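Local coordinates for 2,3-dihydroxybenzoate-AMP ligase (Bacillus subtilis, PDB 1MDB), which is an AMP-binding enzyme of the ANL superfamily with a separate C-terminal domain, and here holds adenosine monophosphate and 2,3-dihydroxy-benzoic acid, at residues K86-V91 with P102-P107; C118-A123 with S197-R202; F186-G191 with A233-L238. All coordinates share one frame; numbering follows the deposited sequence.

How the interactions relate
All three contacts are buried, but they differ in what fills them. Interaction 1 is purely aromatic, one ring from helix 86-98 against one from strand 101-104. Interaction 2 is apolar too and lies farther from the centre of the chain, its phenylalanine partly exposed. Interaction 3 is near that centre and mixed, its clear hydrogen bonds running to adenosine monophosphate and 2,3-dihydroxy-benzoic acid, whose pockets it lines, rather than between the segments. Strand 184-189 ties them together: it hydrogen-bonds to residues 102-104 of interaction 1 through Leu187 and to strand 199-203 of interaction 2 through Gln188. Val103 and Ala121 also touch, joining interactions 1 and 2.

Interaction 1: residues K86-V91 with P102-P107; sequences KEFFEV and PVFALP
Phe88 and Phe104 form a buried aromatic contact between the N-terminal part of helix 86-98 and the end of strand 101-104, and they alone meet between segments 86-91 and 102-107. The backbones stay well apart, with 10.5 Å between Phe88 CA and Phe104 CA, so the two rings bridge the gap. Neither ring lies over the face of the other. They meet rim to rim with centroids 5.8 Å apart and planes inclined at 39°, which is neither an offset stack nor a T-shaped pair. The CE1-CZ side of the Phe88 ring meets one corner of Phe104: Phe88 CZ comes to 3.5 Å from Phe104 CE2, and Phe88 CE1 lies 3.6 Å from the same Phe104 CE2.

The torsions direct both rings into this meeting. In Phe88, CG is anti to the backbone N (chi1 178°), which carries the ring out from the helix. Phe104 instead turns CG anti to its own carbonyl carbon (chi1 -70°), and the two side chains run nearly perpendicular to each other. Each ring also has support from its own segment. Phe88 CD2 stands 4.1 Å above the plane of the Phe89 ring, over its centre, while Pro102 CB lies 4.0 Å above one face of Phe104, displaced toward the rim.

Beyond the pair, Met232 packs on Phe88, Ile92 of the same helix touches Phe104, and Phe186 meets the Phe104 ring edge-to-face. Val103 is hydrogen-bonded through its backbone to Val78 and Val80 of the parallel strand 77-80. The contact thus joins the helix to the second strand of a beta-alpha-beta crossover, strand 77-80, helix 86-98, strand 101-104, with the large apolar side chains that pack a helix onto its sheet.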
loop_
_atom_site.group_PDB
_atom_site.type_symbol
_atom_site.label_atom_id
_atom_site.label_comp_id
_atom_site.label_asym_id
_atom_site.label_seq_id
_atom_site.Cartn_x
_atom_site.Cartn_y
_atom_site.Cartn_z
ATOM N N LYS A 86 -5.206 17.302 -4.626
ATOM C CA LYS A 86 -4.981 17.423 -6.059
ATOM C C LYS A 86 -3.520 17.661 -6.425
ATOM O O LYS A 86 -3.029 17.128 -7.410
ATOM C CB LYS A 86 -5.828 18.565 -6.631
ATOM C CG LYS A 86 -7.330 18.376 -6.486
ATOM C CD LYS A 86 -8.103 19.349 -7.379
ATOM C CE LYS A 86 -7.798 20.804 -7.042
ATOM N NZ LYS A 86 -8.167 21.127 -5.650
ATOM N N GLU A 87 -2.837 18.472 -5.629
ATOM C CA GLU A 87 -1.437 18.791 -5.880
ATOM C C GLU A 87 -0.576 17.555 -6.123
ATOM O O GLU A 87 0.282 17.554 -7.005
ATOM C CB GLU A 87 -0.873 19.603 -4.714
ATOM C CG GLU A 87 -1.360 21.037 -4.654
ATOM C CD GLU A 87 -2.868 21.160 -4.499
ATOM O OE1 GLU A 87 -3.465 20.401 -3.705
ATOM O OE2 GLU A 87 -3.458 22.037 -5.164
ATOM N N PHE A 88 -0.807 16.497 -5.351
ATOM C CA PHE A 88 -0.044 15.262 -5.515
ATOM C C PHE A 88 0.114 14.921 -6.989
ATOM O O PHE A 88 1.216 14.654 -7.468
ATOM C CB PHE A 88 -0.761 14.108 -4.809
ATOM C CG PHE A 88 -0.086 12.772 -4.966
ATOM C CD1 PHE A 88 0.992 12.420 -4.155
ATOM C CD2 PHE A 88 -0.561 11.845 -5.892
ATOM C CE1 PHE A 88 1.587 11.152 -4.261
ATOM C CE2 PHE A 88 0.023 10.573 -6.012
ATOM C CZ PHE A 88 1.097 10.226 -5.192
ATOM N N PHE A 89 -1.002 14.942 -7.713
ATOM C CA PHE A 89 -0.997 14.587 -9.125
ATOM C C PHE A 89 -0.214 15.492 -10.067
ATOM O O PHE A 89 0.466 15.002 -10.973
ATOM C CB PHE A 89 -2.438 14.420 -9.626
ATOM C CG PHE A 89 -3.171 13.295 -8.960
ATOM C CD1 PHE A 89 -3.976 13.532 -7.853
ATOM C CD2 PHE A 89 -3.014 11.988 -9.412
ATOM C CE1 PHE A 89 -4.623 12.479 -7.202
ATOM C CE2 PHE A 89 -3.651 10.928 -8.774
ATOM C CZ PHE A 89 -4.458 11.173 -7.664
ATOM N N GLU A 90 -0.309 16.802 -9.885
ATOM C CA GLU A 90 0.436 17.687 -10.759
ATOM C C GLU A 90 1.910 17.579 -10.374
ATOM O O GLU A 90 2.798 17.694 -11.220
ATOM C CB GLU A 90 -0.059 19.138 -10.637
ATOM C CG GLU A 90 0.260 19.864 -9.337
ATOM C CD GLU A 90 -0.236 21.311 -9.364
ATOM O OE1 GLU A 90 -0.388 21.863 -10.473
ATOM O OE2 GLU A 90 -0.457 21.899 -8.288
ATOM N N VAL A 91 2.162 17.326 -9.097
ATOM C CA VAL A 91 3.532 17.203 -8.615
ATOM C C VAL A 91 4.253 15.997 -9.196
ATOM O O VAL A 91 5.375 16.137 -9.689
ATOM C CB VAL A 91 3.589 17.137 -7.061
ATOM C CG1 VAL A 91 4.919 16.532 -6.595
ATOM C CG2 VAL A 91 3.442 18.547 -6.486
ATOM N N PRO A 102 10.266 10.947 -7.804
ATOM C CA PRO A 102 9.571 11.185 -6.544
ATOM C C PRO A 102 9.977 10.033 -5.615
ATOM O O PRO A 102 10.269 8.926 -6.077
ATOM C CB PRO A 102 8.095 11.057 -6.921
ATOM C CG PRO A 102 8.064 11.365 -8.406
ATOM C CD PRO A 102 9.320 10.717 -8.911
ATOM N N VAL A 103 10.023 10.308 -4.319
ATOM C CA VAL A 103 10.297 9.286 -3.320
ATOM C C VAL A 103 9.011 9.444 -2.517
ATOM O O VAL A 103 8.726 10.527 -1.994
ATOM C CB VAL A 103 11.544 9.623 -2.475
ATOM C CG1 VAL A 103 11.722 8.595 -1.377
ATOM C CG2 VAL A 103 12.776 9.643 -3.374
ATOM N N PHE A 104 8.227 8.375 -2.457
ATOM C CA PHE A 104 6.919 8.396 -1.816
ATOM C C PHE A 104 6.795 8.212 -0.314
ATOM O O PHE A 104 6.568 7.099 0.174
ATOM C CB PHE A 104 5.992 7.391 -2.530
ATOM C CG PHE A 104 5.597 7.817 -3.924
ATOM C CD1 PHE A 104 5.968 7.062 -5.037
ATOM C CD2 PHE A 104 4.864 8.984 -4.128
ATOM C CE1 PHE A 104 5.617 7.465 -6.330
ATOM C CE2 PHE A 104 4.508 9.394 -5.420
ATOM C CZ PHE A 104 4.886 8.635 -6.520
ATOM N N ALA A 105 6.913 9.321 0.412
ATOM C CA ALA A 105 6.771 9.308 1.864
ATOM C C ALA A 105 5.275 9.302 2.180
ATOM O O ALA A 105 4.451 9.558 1.312
ATOM C CB ALA A 105 7.438 10.542 2.473
ATOM N N LEU A 106 4.933 8.994 3.424
ATOM C CA LEU A 106 3.542 8.951 3.862
ATOM C C LEU A 106 3.276 10.098 4.845
ATOM O O LEU A 106 4.183 10.572 5.525
ATOM C CB LEU A 106 3.240 7.597 4.535
ATOM C CG LEU A 106 2.590 6.479 3.692
ATOM C CD1 LEU A 106 3.205 6.419 2.313
ATOM C CD2 LEU A 106 2.723 5.127 4.407
ATOM N N PRO A 107 2.020 10.551 4.930
ATOM C CA PRO A 107 1.620 11.640 5.823
ATOM C C PRO A 107 2.035 11.460 7.280
ATOM O O PRO A 107 2.216 12.440 8.005
ATOM C CB PRO A 107 0.104 11.670 5.658
ATOM C CG PRO A 107 -0.062 11.290 4.213
ATOM C CD PRO A 107 0.883 10.118 4.096
#

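Interaction 2: residues C118-A123 with S197-R202; sequences CEFAEA and SKLIPR
Phe120 holds CG anti to its backbone N (chi1 -169°), which swings the ring off the last turn of helix 111-120 toward Leu199; in Leu199, chi1 of -90° and chi2 of 53° together turn both methyls to meet it. The side chains lie alongside each other, pointing opposite ways. Leu199 CD2 approaches the ring obliquely, 3.7 Å from Phe120 CD2, while Leu199 CD1 lies at the ring edge, in its plane, 3.9 Å from Phe120 CD2. Both methyls thus gather at the CD2-CE2 side of the ring, one near its plane and one raised from it. Ala121 adds a smaller touch, its CB 4.1 Å from Leu199 CD2.

Just beyond Ala121, Glu122 takes a positive phi, and two backbone bonds reach back into the last turn, Ala123 N to Cys118 O at 2.9 Å and Glu122 N to Glu119 O at 2.8 Å: a Schellman motif. Tyr116, one turn earlier, lays its ring nearly parallel to that of Phe120, and Leu187 and Leu189 of the antiparallel partner strand 184-189 also touch Leu199.

No hydrogen bond or charge pair links segments 118-123 and 197-202, so between these two segments the contact rests on apolar packing, without the directional hold of a hydrogen bond.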
loop_
_atom_site.group_PDB
_atom_site.type_symbol
_atom_site.label_atom_id
_atom_site.label_comp_id
_atom_site.label_asym_id
_atom_site.label_seq_id
_atom_site.Cartn_x
_atom_site.Cartn_y
_atom_site.Cartn_z
ATOM N N CYS A 118 15.713 11.757 2.812
ATOM C CA CYS A 118 16.399 12.864 2.148
ATOM C C CYS A 118 17.903 12.636 2.040
ATOM O O CYS A 118 18.517 12.974 1.022
ATOM C CB CYS A 118 16.121 14.189 2.877
ATOM S SG CYS A 118 14.423 14.826 2.700
ATOM N N GLU A 119 18.495 12.069 3.089
ATOM C CA GLU A 119 19.933 11.784 3.098
ATOM C C GLU A 119 20.248 10.664 2.114
ATOM O O GLU A 119 20.977 10.847 1.146
ATOM C CB GLU A 119 20.379 11.332 4.486
ATOM C CG GLU A 119 21.191 12.334 5.270
ATOM C CD GLU A 119 21.744 11.723 6.543
ATOM O OE1 GLU A 119 22.556 10.778 6.442
ATOM O OE2 GLU A 119 21.365 12.174 7.642
ATOM N N PHE A 120 19.698 9.492 2.402
ATOM C CA PHE A 120 19.884 8.309 1.578
ATOM C C PHE A 120 19.681 8.615 0.093
ATOM O O PHE A 120 20.578 8.404 -0.717
ATOM C CB PHE A 120 18.910 7.233 2.041
ATOM C CG PHE A 120 19.164 5.876 1.455
ATOM C CD1 PHE A 120 20.450 5.352 1.405
ATOM C CD2 PHE A 120 18.106 5.094 1.016
ATOM C CE1 PHE A 120 20.676 4.061 0.929
ATOM C CE2 PHE A 120 18.320 3.797 0.538
ATOM C CZ PHE A 120 19.605 3.282 0.495
ATOM N N ALA A 121 18.506 9.127 -0.260
ATOM C CA ALA A 121 18.212 9.449 -1.647
ATOM C C ALA A 121 18.922 10.714 -2.139
ATOM O O ALA A 121 18.840 11.055 -3.324
ATOM C CB ALA A 121 16.710 9.593 -1.831
ATOM N N GLU A 122 19.617 11.408 -1.237
ATOM C CA GLU A 122 20.321 12.631 -1.612
ATOM C C GLU A 122 19.327 13.527 -2.345
ATOM O O GLU A 122 19.599 14.024 -3.437
ATOM C CB GLU A 122 21.517 12.290 -2.518
ATOM C CG GLU A 122 22.654 11.553 -1.794
ATOM C CD GLU A 122 23.543 10.725 -2.722
ATOM O OE1 GLU A 122 24.021 11.256 -3.743
ATOM O OE2 GLU A 122 23.769 9.534 -2.425
ATOM N N ALA A 123 18.174 13.720 -1.719
ATOM C CA ALA A 123 17.084 14.516 -2.272
ATOM C C ALA A 123 17.443 15.960 -2.605
ATOM O O ALA A 123 18.115 16.647 -1.827
ATOM C CB ALA A 123 15.897 14.490 -1.309
ATOM N N SER A 197 12.652 1.796 6.055
ATOM C CA SER A 197 12.219 1.019 4.905
ATOM C C SER A 197 13.281 1.088 3.813
ATOM O O SER A 197 14.032 2.064 3.728
ATOM C CB SER A 197 10.916 1.585 4.335
ATOM O OG SER A 197 9.832 1.429 5.227
ATOM N N LYS A 198 13.324 0.060 2.971
ATOM C CA LYS A 198 14.258 0.024 1.853
ATOM C C LYS A 198 13.589 0.838 0.745
ATOM O O LYS A 198 12.367 0.954 0.730
ATOM C CB LYS A 198 14.443 -1.421 1.375
ATOM C CG LYS A 198 14.766 -2.416 2.475
ATOM C CD LYS A 198 16.144 -2.177 3.045
ATOM C CE LYS A 198 16.438 -3.167 4.166
ATOM N NZ LYS A 198 17.904 -3.315 4.413
ATOM N N LEU A 199 14.367 1.416 -0.165
ATOM C CA LEU A 199 13.781 2.173 -1.265
ATOM C C LEU A 199 13.634 1.232 -2.469
ATOM O O LEU A 199 14.509 0.407 -2.733
ATOM C CB LEU A 199 14.639 3.397 -1.614
ATOM C CG LEU A 199 14.265 4.670 -0.842
ATOM C CD1 LEU A 199 14.258 4.375 0.635
ATOM C CD2 LEU A 199 15.236 5.799 -1.147
ATOM N N ILE A 200 12.520 1.367 -3.185
ATOM C CA ILE A 200 12.203 0.507 -4.322
ATOM C C ILE A 200 12.128 1.231 -5.672
ATOM O O ILE A 200 11.206 2.010 -5.923
ATOM C CB ILE A 200 10.860 -0.208 -4.059
ATOM C CG1 ILE A 200 11.014 -1.147 -2.860
ATOM C CG2 ILE A 200 10.391 -0.962 -5.314
ATOM C CD1 ILE A 200 9.701 -1.607 -2.239
ATOM N N PRO A 201 13.102 0.983 -6.558
ATOM C CA PRO A 201 13.082 1.637 -7.867
ATOM C C PRO A 201 12.048 0.987 -8.788
ATOM O O PRO A 201 12.023 -0.237 -8.914
ATOM C CB PRO A 201 14.498 1.405 -8.395
ATOM C CG PRO A 201 15.311 1.193 -7.176
ATOM C CD PRO A 201 14.402 0.336 -6.333
ATOM N N ARG A 202 11.188 1.791 -9.405
ATOM C CA ARG A 202 10.201 1.268 -10.359
ATOM C C ARG A 202 10.382 2.075 -11.648
ATOM O O ARG A 202 10.555 3.299 -11.602
ATOM C CB ARG A 202 8.759 1.422 -9.843
ATOM C CG ARG A 202 8.421 0.650 -8.558
ATOM C CD ARG A 202 8.747 -0.841 -8.654
ATOM N NE ARG A 202 7.872 -1.557 -9.580
ATOM C CZ ARG A 202 6.653 -1.984 -9.279
ATOM N NH1 ARG A 202 6.158 -1.778 -8.064
ATOM N NH2 ARG A 202 5.921 -2.603 -10.202
#

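Interaction 3: residues F186-G191 with A233-L238; sequences FLQLSG and AHNYPL. With DBH (2,3-dihydroxy-benzoic acid), chain E; AMP (adenosine monophosphate), chain D.
Gln188 points its side chain from strand 184-189 at the turn that leads into helix 235-239, and a bend at chi2 (-69°) helps bring its amide end close to the carbonyl O of Ala233. The atom modelled as Gln188 OE1 is 2.8 Å from Ala233 O, but the amide is probably turned over in the model; with it turned back this may be a hydrogen bond. Leu238, one turn into the helix, sets a methyl of its isobutyl group against the same amide end.

His234 occupies the N-cap position of that helix, and its CB points away from the strand. The imidazole turns its edge to the ligands: His234 NE2 makes a weak hydrogen bond to O3P of adenosine monophosphate at 3.4 Å, and O2P also lies near the ring plane. Gly191, just past the strand, brings its CA within 3.9 Å of the same O2P. It lies in the Ser-Gly-Gly-Ser-Thr-Gly loop between strands 184-189 and 199-203, the phosphate-binding loop of ANL enzymes.

Next along, Asn235 and Tyr236 hold 2,3-dihydroxy-benzoic acid from different sides. Asn235 ND2 donates to O3 of that ligand at 3.1 Å in a fairly straight bond (162°) and more weakly to its O6, while Asn235 OD1 is hydrogen-bonded to Tyr207 OH, which fixes which way round the amide sits. The Tyr236 ring lies nearly parallel to the ligand ring, whose C12 stands 3.4 Å above the tyrosine plane, offset toward the rim. Tyr236 OH is anchored on the carbonyl of Leu278, and Ser240 OG adds a further hydrogen bond to the ligand.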
loop_
_atom_site.group_PDB
_atom_site.type_symbol
_atom_site.label_atom_id
_atom_site.label_comp_id
_atom_site.label_asym_id
_atom_site.label_seq_id
_atom_site.Cartn_x
_atom_site.Cartn_y
_atom_site.Cartn_z
ATOM N N PHE A 186 10.497 6.408 -10.273
ATOM C CA PHE A 186 10.372 6.849 -8.888
ATOM C C PHE A 186 10.854 5.780 -7.916
ATOM O O PHE A 186 11.115 4.643 -8.310
ATOM C CB PHE A 186 8.906 7.175 -8.584
ATOM C CG PHE A 186 7.981 5.990 -8.700
ATOM C CD1 PHE A 186 8.031 4.952 -7.774
ATOM C CD2 PHE A 186 7.065 5.907 -9.742
ATOM C CE1 PHE A 186 7.186 3.850 -7.883
ATOM C CE2 PHE A 186 6.216 4.813 -9.862
ATOM C CZ PHE A 186 6.277 3.781 -8.930
ATOM N N LEU A 187 10.940 6.145 -6.641
ATOM C CA LEU A 187 11.353 5.205 -5.619
ATOM C C LEU A 187 10.227 5.052 -4.605
ATOM O O LEU A 187 9.778 6.032 -4.011
ATOM C CB LEU A 187 12.634 5.694 -4.916
ATOM C CG LEU A 187 13.827 6.018 -5.826
ATOM C CD1 LEU A 187 15.019 6.452 -4.989
ATOM C CD2 LEU A 187 14.178 4.797 -6.653
ATOM N N GLN A 188 9.768 3.819 -4.421
ATOM C CA GLN A 188 8.705 3.521 -3.465
ATOM C C GLN A 188 9.331 3.052 -2.168
ATOM O O GLN A 188 10.549 2.859 -2.098
ATOM C CB GLN A 188 7.774 2.436 -4.020
ATOM C CG GLN A 188 6.447 2.958 -4.539
ATOM C CD GLN A 188 5.532 3.479 -3.432
ATOM O OE1 GLN A 188 4.421 3.922 -3.701
ATOM N NE2 GLN A 188 5.997 3.426 -2.186
ATOM N N LEU A 189 8.516 2.869 -1.136
ATOM C CA LEU A 189 9.041 2.408 0.154
ATOM C C LEU A 189 8.580 0.968 0.420
ATOM O O LEU A 189 7.464 0.617 0.074
ATOM C CB LEU A 189 8.533 3.318 1.286
ATOM C CG LEU A 189 8.799 4.830 1.228
ATOM C CD1 LEU A 189 8.288 5.457 2.514
ATOM C CD2 LEU A 189 10.281 5.121 1.066
ATOM N N SER A 190 9.447 0.145 1.004
ATOM C CA SER A 190 9.078 -1.222 1.342
ATOM C C SER A 190 8.286 -1.145 2.651
ATOM O O SER A 190 8.431 -0.177 3.397
ATOM C CB SER A 190 10.319 -2.096 1.542
ATOM O OG SER A 190 11.182 -1.507 2.501
ATOM N N GLY A 191 7.469 -2.156 2.944
ATOM C CA GLY A 191 6.669 -2.107 4.159
ATOM C C GLY A 191 6.877 -3.138 5.253
ATOM O O GLY A 191 5.925 -3.490 5.955
ATOM N N ALA A 233 -0.334 7.591 -1.633
ATOM C CA ALA A 233 1.045 7.416 -2.095
ATOM C C ALA A 233 1.533 5.983 -1.831
ATOM O O ALA A 233 2.588 5.586 -2.325
ATOM C CB ALA A 233 1.973 8.415 -1.407
ATOM N N HIS A 234 0.787 5.219 -1.037
ATOM C CA HIS A 234 1.154 3.820 -0.750
ATOM C C HIS A 234 0.849 2.997 -2.007
ATOM O O HIS A 234 -0.148 3.246 -2.679
ATOM C CB HIS A 234 0.347 3.272 0.429
ATOM C CG HIS A 234 0.677 1.851 0.782
ATOM N ND1 HIS A 234 1.714 1.511 1.629
ATOM C CD2 HIS A 234 0.143 0.683 0.356
ATOM C CE1 HIS A 234 1.804 0.194 1.705
ATOM N NE2 HIS A 234 0.861 -0.332 0.942
ATOM N N ASN A 235 1.688 2.013 -2.306
ATOM C CA ASN A 235 1.531 1.192 -3.517
ATOM C C ASN A 235 0.116 0.673 -3.803
ATOM O O ASN A 235 -0.317 0.648 -4.954
ATOM C CB ASN A 235 2.508 0.008 -3.479
ATOM C CG ASN A 235 2.797 -0.570 -4.871
ATOM O OD1 ASN A 235 3.291 0.131 -5.757
ATOM N ND2 ASN A 235 2.500 -1.857 -5.057
ATOM N N TYR A 236 -0.587 0.261 -2.756
ATOM C CA TYR A 236 -1.936 -0.286 -2.857
ATOM C C TYR A 236 -2.934 0.765 -3.397
ATOM O O TYR A 236 -3.495 0.591 -4.488
ATOM C CB TYR A 236 -2.329 -0.832 -1.468
ATOM C CG TYR A 236 -3.738 -1.362 -1.275
ATOM C CD1 TYR A 236 -4.274 -1.448 0.009
ATOM C CD2 TYR A 236 -4.532 -1.781 -2.350
ATOM C CE1 TYR A 236 -5.554 -1.928 0.236
ATOM C CE2 TYR A 236 -5.836 -2.268 -2.133
ATOM C CZ TYR A 236 -6.332 -2.334 -0.830
ATOM O OH TYR A 236 -7.602 -2.786 -0.565
ATOM N N PRO A 237 -3.155 1.868 -2.661
ATOM C CA PRO A 237 -4.098 2.878 -3.164
ATOM C C PRO A 237 -3.559 3.732 -4.325
ATOM O O PRO A 237 -4.263 4.598 -4.854
ATOM C CB PRO A 237 -4.417 3.704 -1.919
ATOM C CG PRO A 237 -3.117 3.634 -1.147
ATOM C CD PRO A 237 -2.758 2.168 -1.274
ATOM N N LEU A 238 -2.314 3.493 -4.725
ATOM C CA LEU A 238 -1.736 4.234 -5.840
ATOM C C LEU A 238 -1.785 3.458 -7.147
ATOM O O LEU A 238 -1.909 4.061 -8.214
ATOM C CB LEU A 238 -0.264 4.580 -5.576
ATOM C CG LEU A 238 0.463 5.401 -6.661
ATOM C CD1 LEU A 238 0.030 6.869 -6.546
ATOM C CD2 LEU A 238 1.981 5.312 -6.483
HETATM C C21 DBH E . 0.958 -3.750 0.412
HETATM O O9 DBH E . 0.680 -4.092 1.677
HETATM C C18 DBH E . -0.022 -3.882 -0.696
HETATM C C15 DBH E . -1.351 -4.324 -0.420
HETATM C C12 DBH E . -2.287 -4.473 -1.464
HETATM C C3 DBH E . 0.363 -3.586 -2.043
HETATM O O3 DBH E . 1.656 -3.142 -2.380
HETATM C C6 DBH E . -0.576 -3.739 -3.082
HETATM C C9 DBH E . -1.892 -4.181 -2.805
HETATM O O6 DBH E . -0.209 -3.463 -4.379
HETATM P P AMP D . 3.401 -3.258 1.102
HETATM O O1P AMP D . 4.550 -2.990 0.167
HETATM O O2P AMP D . 3.284 -2.290 2.232
HETATM O O3P AMP D . 2.097 -3.424 0.366
HETATM O "O5'" AMP D . 3.702 -4.671 1.906
HETATM C "C5'" AMP D . 3.550 -5.976 1.277
HETATM C "C4'" AMP D . 3.414 -7.055 2.359
HETATM O "O4'" AMP D . 2.200 -6.763 3.024
HETATM C "C3'" AMP D . 3.221 -8.456 1.857
HETATM O "O3'" AMP D . 4.460 -9.096 1.564
HETATM C "C2'" AMP D . 2.438 -9.105 2.992
HETATM O "O2'" AMP D . 3.315 -9.611 4.021
HETATM C "C1'" AMP D . 1.566 -7.962 3.446
HETATM N N9 AMP D . 0.059 -8.184 2.718
HETATM C C8 AMP D . -0.474 -7.330 1.813
HETATM N N7 AMP D . -1.685 -7.718 1.425
HETATM C C5 AMP D . -1.896 -8.831 2.105
HETATM C C6 AMP D . -3.048 -9.609 2.050
HETATM N N6 AMP D . -4.096 -9.299 1.289
HETATM N N1 AMP D . -3.053 -10.730 2.846
HETATM C C2 AMP D . -2.005 -11.078 3.646
HETATM N N3 AMP D . -0.901 -10.321 3.698
HETATM C C4 AMP D . -0.825 -9.178 2.928
#